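Local coordinates for L protein (CAS virus, PDB 5MV0) that forms an N-terminal domain of a reptarenavirus polymerase, probably a cap-snatching endonuclease of the PDDEXK type that cleaves host mRNA to supply primers, at residues B[3-14]-B[30-41]; B[155-163]-B[194-203]. All blocks are in the same frame, centred on the assembly; numbering follows the deposited sequence. Where two conformers were deposited one is given.

Contact 1: B[3-14]-B[30-41]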
loop_
_atom_site.group_PDB
_atom_site.type_symbol
_atom_site.label_atom_id
_atom_site.label_comp_id
_atom_site.label_asym_id
_atom_site.label_seq_id
_atom_site.Cartn_x
_atom_site.Cartn_y
_atom_site.Cartn_z
ATOM N N MET B 3 3.240 -18.053 18.990
ATOM C CA MET B 3 3.130 -17.636 17.599
ATOM C C MET B 3 3.019 -16.124 17.450
ATOM O O MET B 3 3.087 -15.623 16.320
ATOM C CB MET B 3 1.921 -18.309 16.935
ATOM C CG MET B 3 2.113 -19.804 16.660
ATOM S SD MET B 3 0.678 -20.639 15.921
ATOM C CE MET B 3 -0.587 -20.358 17.167
ATOM N N ASP B 4 2.863 -15.395 18.561
ATOM C CA ASP B 4 2.693 -13.942 18.499
ATOM C C ASP B 4 3.854 -13.225 17.824
ATOM O O ASP B 4 3.595 -12.403 16.928
ATOM C CB ASP B 4 2.455 -13.377 19.906
ATOM C CG ASP B 4 1.039 -13.605 20.398
ATOM O OD1 ASP B 4 0.609 -12.889 21.327
ATOM O OD2 ASP B 4 0.357 -14.499 19.855
ATOM N N PRO B 5 5.123 -13.446 18.197
ATOM C CA PRO B 5 6.207 -12.734 17.492
ATOM C C PRO B 5 6.185 -12.937 15.982
ATOM O O PRO B 5 6.267 -11.956 15.232
ATOM C CB PRO B 5 7.474 -13.308 18.142
ATOM C CG PRO B 5 7.034 -13.773 19.474
ATOM C CD PRO B 5 5.654 -14.303 19.273
ATOM N N ASP B 6 6.074 -14.182 15.509
ATOM C CA ASP B 6 6.000 -14.409 14.067
ATOM C C ASP B 6 4.767 -13.750 13.467
ATOM O O ASP B 6 4.831 -13.170 12.375
ATOM C CB ASP B 6 5.984 -15.906 13.757
ATOM C CG ASP B 6 7.351 -16.561 13.909
ATOM O OD1 ASP B 6 8.372 -15.842 13.998
ATOM O OD2 ASP B 6 7.396 -17.813 13.933
ATOM N N THR B 7 3.626 -13.852 14.152
ATOM C CA THR B 7 2.394 -13.276 13.620
ATOM C C THR B 7 2.484 -11.754 13.527
ATOM O O THR B 7 2.062 -11.162 12.527
ATOM C CB THR B 7 1.200 -13.695 14.483
ATOM O OG1 THR B 7 1.062 -15.123 14.432
ATOM C CG2 THR B 7 -0.080 -13.060 13.967
ATOM N N ASN B 8 3.028 -11.104 14.558
ATOM C CA ASN B 8 3.168 -9.647 14.511
ATOM C C ASN B 8 4.101 -9.219 13.392
ATOM O O ASN B 8 3.885 -8.182 12.743
ATOM C CB ASN B 8 3.697 -9.124 15.842
ATOM C CG ASN B 8 2.652 -9.160 16.926
ATOM O OD1 ASN B 8 1.449 -9.136 16.647
ATOM N ND2 ASN B 8 3.099 -9.216 18.176
ATOM N N LEU B 9 5.166 -9.989 13.179
ATOM C CA LEU B 9 6.115 -9.663 12.126
ATOM C C LEU B 9 5.496 -9.867 10.748
ATOM O O LEU B 9 5.687 -9.047 9.844
ATOM C CB LEU B 9 7.372 -10.515 12.297
ATOM C CG LEU B 9 8.579 -10.145 11.427
ATOM C CD1 LEU B 9 8.986 -8.657 11.645
ATOM C CD2 LEU B 9 9.760 -11.080 11.708
ATOM N N LEU B 10 4.745 -10.954 10.569
ATOM C CA LEU B 10 4.123 -11.207 9.273
ATOM C C LEU B 10 3.094 -10.129 8.935
ATOM O O LEU B 10 2.957 -9.742 7.770
ATOM C CB LEU B 10 3.495 -12.605 9.269
ATOM C CG LEU B 10 2.773 -13.063 7.996
ATOM C CD1 LEU B 10 3.712 -13.009 6.793
ATOM C CD2 LEU B 10 2.244 -14.476 8.206
ATOM N N LYS B 11 2.368 -9.618 9.936
ATOM C CA LYS B 11 1.459 -8.501 9.668
ATOM C C LYS B 11 2.220 -7.302 9.118
ATOM O O LYS B 11 1.778 -6.650 8.164
ATOM C CB LYS B 11 0.701 -8.105 10.938
ATOM C CG LYS B 11 -0.350 -9.120 11.357
ATOM C CD LYS B 11 -1.321 -8.549 12.384
ATOM C CE LYS B 11 -0.674 -8.409 13.745
ATOM N NZ LYS B 11 -1.648 -8.773 14.827
ATOM N N ASN B 12 3.378 -7.012 9.700
ATOM C CA ASN B 12 4.184 -5.901 9.219
ATOM C C ASN B 12 4.680 -6.139 7.788
ATOM O O ASN B 12 4.648 -5.222 6.957
ATOM C CB ASN B 12 5.341 -5.682 10.188
ATOM C CG ASN B 12 6.246 -4.546 9.764
ATOM O OD1 ASN B 12 7.264 -4.771 9.115
ATOM N ND2 ASN B 12 5.879 -3.322 10.130
ATOM N N VAL B 13 5.128 -7.364 7.477
ATOM C CA VAL B 13 5.522 -7.701 6.104
ATOM C C VAL B 13 4.364 -7.448 5.142
ATOM O O VAL B 13 4.525 -6.799 4.101
ATOM C CB VAL B 13 5.994 -9.169 6.020
ATOM C CG1 VAL B 13 6.133 -9.617 4.547
ATOM C CG2 VAL B 13 7.293 -9.385 6.802
ATOM N N ILE B 14 3.174 -7.954 5.471
ATOM C CA ILE B 14 2.037 -7.780 4.567
ATOM C C ILE B 14 1.692 -6.302 4.421
ATOM O O ILE B 14 1.445 -5.803 3.310
ATOM C CB ILE B 14 0.834 -8.604 5.068
ATOM C CG1 ILE B 14 1.139 -10.111 4.976
ATOM C CG2 ILE B 14 -0.404 -8.249 4.293
ATOM C CD1 ILE B 14 -0.001 -10.987 5.514
ATOM N N ILE B 30 -5.498 -8.538 6.383
ATOM C CA ILE B 30 -4.598 -8.523 7.514
ATOM C C ILE B 30 -5.449 -8.766 8.756
ATOM O O ILE B 30 -6.320 -7.953 9.088
ATOM C CB ILE B 30 -3.807 -7.206 7.596
ATOM C CG1 ILE B 30 -2.838 -7.256 8.754
ATOM C CG2 ILE B 30 -4.707 -5.988 7.647
ATOM C CD1 ILE B 30 -1.599 -7.881 8.325
ATOM N N VAL B 31 -5.236 -9.903 9.416
ATOM C CA VAL B 31 -6.011 -10.281 10.589
ATOM C C VAL B 31 -5.042 -10.702 11.686
ATOM O O VAL B 31 -3.853 -10.914 11.444
ATOM C CB VAL B 31 -7.024 -11.403 10.276
ATOM C CG1 VAL B 31 -8.001 -10.928 9.229
ATOM C CG2 VAL B 31 -6.297 -12.678 9.802
ATOM N N ASP B 32 -5.567 -10.816 12.911
ATOM C CA ASP B 32 -4.742 -11.228 14.044
ATOM C C ASP B 32 -4.648 -12.742 14.206
ATOM O O ASP B 32 -3.732 -13.225 14.879
ATOM C CB ASP B 32 -5.278 -10.614 15.346
ATOM C CG ASP B 32 -5.057 -9.102 15.427
ATOM O OD1 ASP B 32 -3.978 -8.614 15.025
ATOM O OD2 ASP B 32 -5.977 -8.396 15.895
ATOM N N ASP B 33 -5.557 -13.497 13.618
ATOM C CA ASP B 33 -5.502 -14.952 13.714
ATOM C C ASP B 33 -4.275 -15.496 12.984
ATOM O O ASP B 33 -4.119 -15.254 11.783
ATOM C CB ASP B 33 -6.790 -15.543 13.153
ATOM C CG ASP B 33 -6.851 -17.058 13.287
ATOM O OD1 ASP B 33 -7.725 -17.551 14.021
ATOM O OD2 ASP B 33 -6.051 -17.763 12.639
ATOM N N PRO B 34 -3.374 -16.205 13.670
ATOM C CA PRO B 34 -2.148 -16.680 13.008
ATOM C C PRO B 34 -2.385 -17.548 11.788
ATOM O O PRO B 34 -1.694 -17.372 10.776
ATOM C CB PRO B 34 -1.436 -17.468 14.123
ATOM C CG PRO B 34 -1.939 -16.855 15.387
ATOM C CD PRO B 34 -3.373 -16.491 15.115
ATOM N N TYR B 35 -3.328 -18.496 11.848
ATOM C CA TYR B 35 -3.507 -19.390 10.708
ATOM C C TYR B 35 -4.153 -18.663 9.548
ATOM O O TYR B 35 -3.781 -18.881 8.389
ATOM C CB TYR B 35 -4.347 -20.609 11.091
ATOM C CG TYR B 35 -3.622 -21.588 11.983
ATOM C CD1 TYR B 35 -4.293 -22.666 12.551
ATOM C CD2 TYR B 35 -2.263 -21.438 12.256
ATOM C CE1 TYR B 35 -3.636 -23.562 13.368
ATOM C CE2 TYR B 35 -1.593 -22.334 13.072
ATOM C CZ TYR B 35 -2.288 -23.395 13.625
ATOM O OH TYR B 35 -1.638 -24.290 14.437
ATOM N N LYS B 36 -5.140 -17.817 9.841
ATOM C CA LYS B 36 -5.763 -17.027 8.793
ATOM C C LYS B 36 -4.753 -16.079 8.166
ATOM O O LYS B 36 -4.748 -15.874 6.946
ATOM C CB LYS B 36 -6.940 -16.259 9.381
ATOM C CG LYS B 36 -7.958 -15.820 8.377
ATOM C CD LYS B 36 -9.245 -15.432 9.092
ATOM C CE LYS B 36 -10.289 -14.946 8.114
ATOM N NZ LYS B 36 -11.548 -14.671 8.842
ATOM N N LEU B 37 -3.899 -15.478 8.994
ATOM C CA LEU B 37 -2.862 -14.595 8.470
ATOM C C LEU B 37 -1.869 -15.363 7.613
ATOM O O LEU B 37 -1.444 -14.882 6.549
ATOM C CB LEU B 37 -2.140 -13.904 9.624
ATOM C CG LEU B 37 -1.071 -12.889 9.203
ATOM C CD1 LEU B 37 -1.719 -11.662 8.576
ATOM C CD2 LEU B 37 -0.220 -12.500 10.385
ATOM N N ALA B 38 -1.474 -16.558 8.063
ATOM C CA ALA B 38 -0.533 -17.352 7.277
ATOM C C ALA B 38 -1.107 -17.679 5.908
ATOM O O ALA B 38 -0.393 -17.612 4.899
ATOM C CB ALA B 38 -0.151 -18.644 8.017
ATOM N N MET B 39 -2.402 -18.025 5.843
ATOM C CA MET B 39 -2.971 -18.370 4.541
ATOM C C MET B 39 -3.096 -17.138 3.652
ATOM O O MET B 39 -2.906 -17.224 2.430
ATOM C CB MET B 39 -4.329 -19.069 4.716
ATOM C CG MET B 39 -4.260 -20.459 5.417
ATOM S SD MET B 39 -2.831 -21.511 5.000
ATOM C CE MET B 39 -3.149 -21.882 3.271
ATOM N N SER B 40 -3.386 -15.977 4.237
ATOM C CA SER B 40 -3.419 -14.752 3.442
ATOM C C SER B 40 -2.037 -14.428 2.875
ATOM O O SER B 40 -1.916 -13.997 1.722
ATOM C CB SER B 40 -3.957 -13.594 4.296
ATOM O OG SER B 40 -3.746 -12.352 3.641
ATOM N N ALA B 41 -0.985 -14.651 3.660
ATOM C CA ALA B 41 0.373 -14.428 3.175
ATOM C C ALA B 41 0.707 -15.347 2.009
ATOM O O ALA B 41 1.304 -14.913 1.017
ATOM C CB ALA B 41 1.361 -14.639 4.319
#
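Leu37 projects between Thr7, Leu10, Lys11 and Ile14, a knob-into-hole fit that joins helix 4-20 to helix 34-57 in the helical part of this PDDEXK-type domain. The two short helical segments run at 38° to each other with axes 10.2 Å apart at closest approach.

Apolar packing carries most of the contact. With its CG anti to the backbone N (chi1 -177°), Leu37 sends both methyls into the other helix: CD2 lies 3.4 Å from Thr7 O, and CD1 meets Ile14 CD1 at 3.6 Å. Leu10 and Leu37 lie alongside each other, pointing opposite ways, with Leu10 CD2 against Leu37 CG and Leu10 CD1 against Ala41 CB. Ile168 of helix 155-170 also touches both Leu10 and Thr7. Ile30, still in the loop, comes across the lysine chain of Lys11; its CD1 is pressed to 3.4 Å from Lys11 CA, tighter than usual carbon-carbon contact. At the other end, Met3 and Tyr35 make a Met-aromatic contact, Met3 SD standing 4.0 Å from Tyr35 CE2 and oblique to the ring, whose edge-to-face partner is Trp178.

The charged pair is Lys11 and Asp32. The lysine bends at its third and fourth torsions, passing CD beside the carbonyl O of Val31, a buried atom with no polar partner in the model. Lys11 NZ is modelled 2.3 Å from Asp32 OD1, too short to be taken literally; the opposite charges are consistent with a salt bridge, but its details are doubtful.

Within each segment, side-chain bonds tie the first turns to the backbone. Thr7 OG1 donates to Met3 O from above the carbonyl plane, leaving its CG2 for Leu37, while Pro34 CB packs on OG1 itself. Asp33 is the N-cap of helix 34-57, its OD2 accepting from Lys36 N at 2.9 Å in a nearly straight bond (174°).

Contact 2: B[155-163]-B[194-203]; sequences ERLLFELLK and YDFKTLTSEF
Phe159 and Tyr194 form an edge-to-face pair: Phe159 CD1 stands over the centre of the tyrosine ring, the centroids are 4.9 Å apart and the planes meet at 61°. One face of Phe159 takes a CH-pi contact from Thr198 CG2, 3.4 Å from the ring centroid, and Leu199 CD2 lies at its edge. The Arg156 guanidinium has Thr198 O over one face and Phe203 CD1 over the opposite one. The Phe203 ring in turn is covered by Glu160, whose CG sits over the ring centre and whose carboxylate stacks within 9° of the ring plane.

A bend at the second torsion of Arg156 turns the guanidinium along its own helix, where NE meets Glu160 one turn on. NE donates to the anti lone pair of Glu160 OE2 at 3.0 Å, a salt bridge in the guanidinium plane, while NH2 donates to Ser201 OG at 2.7 Å, the oxygen lying 27° out of that plane. This ties Ser201, the first residue past helix 196-200, to the helix bearing Phe159. Fully extended, Lys163 brings NZ to Leu199 O (3.0 Å), with one water also taking a bond from NZ. Another water joins Tyr194 OH to Leu158 O. At the other end of the short helix, Asp195 OD1 caps Thr198 N and accepts from Thr198 OG1.

The contact thus fastens the C-terminal segment 194-203 across helix 155-170, which follows strand 137-145. Leu191 of helix 181-192 backs Phe159, Leu162 and Leu199, Lys147 makes a cation-pi contact with Tyr194, and Leu157 packs on Glu16 of helix 4-20.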
loop_
_atom_site.group_PDB
_atom_site.type_symbol
_atom_site.label_atom_id
_atom_site.label_comp_id
_atom_site.label_asym_id
_atom_site.label_seq_id
_atom_site.Cartn_x
_atom_site.Cartn_y
_atom_site.Cartn_z
ATOM N N GLU B 155 12.575 -8.770 -2.902
ATOM C CA GLU B 155 12.524 -10.225 -2.797
ATOM C C GLU B 155 12.543 -10.690 -1.349
ATOM O O GLU B 155 11.969 -11.740 -1.027
ATOM C CB GLU B 155 13.682 -10.878 -3.559
ATOM C CG GLU B 155 13.467 -12.381 -3.697
ATOM C CD GLU B 155 14.603 -13.121 -4.379
ATOM O OE1 GLU B 155 15.598 -12.480 -4.790
ATOM O OE2 GLU B 155 14.489 -14.360 -4.498
ATOM N N ARG B 156 13.187 -9.930 -0.458
ATOM C CA ARG B 156 13.221 -10.339 0.940
ATOM C C ARG B 156 11.815 -10.418 1.528
ATOM O O ARG B 156 11.536 -11.275 2.378
ATOM C CB ARG B 156 14.089 -9.370 1.741
ATOM C CG ARG B 156 14.288 -9.767 3.184
ATOM C CD ARG B 156 14.846 -11.173 3.276
ATOM N NE ARG B 156 14.989 -11.625 4.659
ATOM C CZ ARG B 156 16.119 -11.574 5.356
ATOM N NH1 ARG B 156 17.227 -11.083 4.806
ATOM N NH2 ARG B 156 16.140 -12.023 6.605
ATOM N N LEU B 157 10.916 -9.534 1.095
ATOM C CA LEU B 157 9.558 -9.564 1.638
ATOM C C LEU B 157 8.770 -10.763 1.110
ATOM O O LEU B 157 7.997 -11.376 1.857
ATOM C CB LEU B 157 8.839 -8.252 1.328
ATOM C CG LEU B 157 9.426 -6.994 1.983
ATOM C CD1 LEU B 157 8.605 -5.748 1.628
ATOM C CD2 LEU B 157 9.516 -7.169 3.503
ATOM N N LEU B 158 8.945 -11.115 -0.170
ATOM C CA LEU B 158 8.367 -12.358 -0.680
ATOM C C LEU B 158 8.877 -13.551 0.102
ATOM O O LEU B 158 8.123 -14.498 0.372
ATOM C CB LEU B 158 8.703 -12.556 -2.159
ATOM C CG LEU B 158 7.792 -12.004 -3.254
ATOM C CD1 LEU B 158 6.390 -12.655 -3.217
ATOM C CD2 LEU B 158 7.703 -10.510 -3.140
ATOM N N PHE B 159 10.174 -13.551 0.413
ATOM C CA PHE B 159 10.749 -14.612 1.229
ATOM C C PHE B 159 10.093 -14.669 2.603
ATOM O O PHE B 159 9.759 -15.749 3.098
ATOM C CB PHE B 159 12.262 -14.415 1.385
ATOM C CG PHE B 159 12.848 -15.280 2.466
ATOM C CD1 PHE B 159 13.047 -16.641 2.240
ATOM C CD2 PHE B 159 13.128 -14.760 3.726
ATOM C CE1 PHE B 159 13.546 -17.463 3.249
ATOM C CE2 PHE B 159 13.624 -15.578 4.738
ATOM C CZ PHE B 159 13.845 -16.924 4.499
ATOM N N GLU B 160 9.933 -13.510 3.254
ATOM C CA GLU B 160 9.370 -13.499 4.605
ATOM C C GLU B 160 7.925 -13.982 4.626
ATOM O O GLU B 160 7.496 -14.588 5.618
ATOM C CB GLU B 160 9.461 -12.095 5.212
ATOM C CG GLU B 160 10.881 -11.649 5.487
ATOM C CD GLU B 160 11.578 -12.510 6.533
ATOM O OE1 GLU B 160 10.898 -13.025 7.440
ATOM O OE2 GLU B 160 12.810 -12.687 6.441
ATOM N N LEU B 161 7.154 -13.714 3.567
ATOM C CA LEU B 161 5.802 -14.271 3.499
ATOM C C LEU B 161 5.855 -15.783 3.622
ATOM O O LEU B 161 5.061 -16.395 4.344
ATOM C CB LEU B 161 5.122 -13.896 2.179
ATOM C CG LEU B 161 4.729 -12.447 1.932
ATOM C CD1 LEU B 161 4.004 -12.388 0.603
ATOM C CD2 LEU B 161 3.833 -11.945 3.086
ATOM N N LEU B 162 6.812 -16.392 2.932
ATOM C CA LEU B 162 6.936 -17.845 2.908
ATOM C C LEU B 162 7.486 -18.381 4.229
ATOM O O LEU B 162 6.937 -19.327 4.803
ATOM C CB LEU B 162 7.835 -18.237 1.735
ATOM C CG LEU B 162 8.184 -19.721 1.544
ATOM C CD1 LEU B 162 6.947 -20.511 1.128
ATOM C CD2 LEU B 162 9.327 -19.870 0.519
ATOM N N LYS B 163 8.576 -17.791 4.728
ATOM C CA LYS B 163 9.194 -18.307 5.943
ATOM C C LYS B 163 8.294 -18.116 7.163
ATOM O O LYS B 163 8.188 -19.017 8.009
ATOM C CB LYS B 163 10.542 -17.626 6.193
ATOM C CG LYS B 163 11.127 -18.074 7.529
ATOM C CD LYS B 163 12.390 -17.376 7.895
ATOM C CE LYS B 163 12.931 -17.964 9.187
ATOM N NZ LYS B 163 14.233 -17.337 9.543
ATOM N N TYR B 194 15.982 -21.031 -1.151
ATOM C CA TYR B 194 16.608 -19.764 -0.800
ATOM C C TYR B 194 17.978 -20.002 -0.172
ATOM O O TYR B 194 18.268 -21.074 0.356
ATOM C CB TYR B 194 15.722 -18.971 0.155
ATOM C CG TYR B 194 14.516 -18.368 -0.519
ATOM C CD1 TYR B 194 14.564 -17.079 -1.046
ATOM C CD2 TYR B 194 13.332 -19.087 -0.640
ATOM C CE1 TYR B 194 13.467 -16.521 -1.670
ATOM C CE2 TYR B 194 12.228 -18.536 -1.263
ATOM C CZ TYR B 194 12.300 -17.257 -1.777
ATOM O OH TYR B 194 11.197 -16.713 -2.396
ATOM N N ASP B 195 18.819 -18.973 -0.225
ATOM C CA ASP B 195 20.178 -19.094 0.283
ATOM C C ASP B 195 20.202 -19.162 1.811
ATOM O O ASP B 195 19.296 -18.687 2.508
ATOM C CB ASP B 195 21.029 -17.918 -0.205
ATOM C CG ASP B 195 20.435 -16.583 0.169
ATOM O OD1 ASP B 195 20.800 -16.035 1.225
ATOM O OD2 ASP B 195 19.581 -16.082 -0.587
ATOM N N PHE B 196 21.285 -19.753 2.321
ATOM C CA PHE B 196 21.456 -19.958 3.756
ATOM C C PHE B 196 21.438 -18.645 4.528
ATOM O O PHE B 196 20.953 -18.604 5.666
ATOM C CB PHE B 196 22.770 -20.710 3.996
ATOM C CG PHE B 196 23.080 -20.977 5.445
ATOM C CD1 PHE B 196 22.519 -22.060 6.098
ATOM C CD2 PHE B 196 23.977 -20.169 6.140
ATOM C CE1 PHE B 196 22.814 -22.316 7.420
ATOM C CE2 PHE B 196 24.286 -20.425 7.462
ATOM C CZ PHE B 196 23.704 -21.497 8.105
ATOM N N LYS B 197 21.957 -17.562 3.939
ATOM C CA LYS B 197 21.998 -16.302 4.672
ATOM C C LYS B 197 20.596 -15.736 4.850
ATOM O O LYS B 197 20.234 -15.292 5.948
ATOM C CB LYS B 197 22.908 -15.296 3.961
ATOM C CG LYS B 197 22.961 -13.929 4.658
ATOM C CD LYS B 197 24.069 -13.049 4.085
ATOM C CE LYS B 197 24.183 -11.728 4.842
ATOM N NZ LYS B 197 23.146 -10.764 4.373
ATOM N N THR B 198 19.799 -15.747 3.780
ATOM C CA THR B 198 18.410 -15.317 3.878
ATOM C C THR B 198 17.638 -16.180 4.875
ATOM O O THR B 198 16.859 -15.665 5.690
ATOM C CB THR B 198 17.772 -15.374 2.491
ATOM O OG1 THR B 198 18.526 -14.549 1.584
ATOM C CG2 THR B 198 16.321 -14.894 2.523
ATOM N N LEU B 199 17.867 -17.496 4.836
ATOM C CA LEU B 199 17.119 -18.422 5.676
ATOM C C LEU B 199 17.396 -18.215 7.158
ATOM O O LEU B 199 16.519 -18.483 7.987
ATOM C CB LEU B 199 17.448 -19.863 5.277
ATOM C CG LEU B 199 16.717 -20.415 4.060
ATOM C CD1 LEU B 199 17.443 -21.620 3.461
ATOM C CD2 LEU B 199 15.280 -20.788 4.442
ATOM N N THR B 200 18.600 -17.756 7.520
ATOM C CA THR B 200 19.010 -17.740 8.917
ATOM C C THR B 200 19.168 -16.344 9.498
ATOM O O THR B 200 19.366 -16.218 10.710
ATOM C CB THR B 200 20.334 -18.511 9.108
ATOM O OG1 THR B 200 21.397 -17.883 8.365
ATOM C CG2 THR B 200 20.178 -19.975 8.674
ATOM N N SER B 201 19.085 -15.299 8.687
ATOM C CA SER B 201 19.333 -13.961 9.197
ATOM C C SER B 201 18.096 -13.415 9.906
ATOM O O SER B 201 16.958 -13.761 9.577
ATOM C CB SER B 201 19.730 -13.021 8.062
ATOM O OG SER B 201 18.648 -12.895 7.160
ATOM N N GLU B 202 18.328 -12.551 10.887
ATOM C CA GLU B 202 17.217 -11.914 11.577
ATOM C C GLU B 202 16.533 -10.925 10.643
ATOM O O GLU B 202 17.182 -10.252 9.842
ATOM C CB GLU B 202 17.700 -11.204 12.846
ATOM C CG GLU B 202 16.888 -9.953 13.199
ATOM C CD GLU B 202 16.928 -9.599 14.677
ATOM O OE1 GLU B 202 17.485 -10.392 15.469
ATOM O OE2 GLU B 202 16.390 -8.528 15.047
ATOM N N PHE B 203 15.208 -10.870 10.718
ATOM C CA PHE B 203 14.422 -9.901 9.972
ATOM C C PHE B 203 13.569 -9.127 10.961
ATOM O O PHE B 203 12.894 -9.725 11.805
ATOM C CB PHE B 203 13.535 -10.567 8.913
ATOM C CG PHE B 203 12.663 -9.593 8.166
ATOM C CD1 PHE B 203 13.182 -8.832 7.122
ATOM C CD2 PHE B 203 11.328 -9.430 8.512
ATOM C CE1 PHE B 203 12.381 -7.915 6.434
ATOM C CE2 PHE B 203 10.530 -8.523 7.832
ATOM C CZ PHE B 203 11.061 -7.764 6.792
HETATM O O HOH W 1 11.578 -14.862 -4.143
HETATM O O HOH W 2 20.412 -10.788 5.164
HETATM O O HOH W 3 8.367 -16.636 -1.555
HETATM O O HOH W 4 15.291 -15.286 8.013
#

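Overall arrangement
Contacts 1 and 2 are consecutive along the chain, and their centres lie 16 Å apart. Helix 4-20 bridges them: Val13, turned aside from segment 30-41, puts CG2 3.5 Å from Phe203 CE2 and CG1 3.6 Å from Leu161 CD2, while Leu9 CD2 comes to 3.4 Å from Phe203 O. Leu161 also touches Ala41, so helices 4-20, 34-57 and 155-170 pack as one bundle, onto which the C-terminal segment folds. The centres of contacts 1 and 2 lie about 18 Å and 19 Å from the centre of the chain, at the helical end of the elongated domain. In PDDEXK nucleases catalysis is generally associated with the central sheet, so both contacts are best read as structural packing.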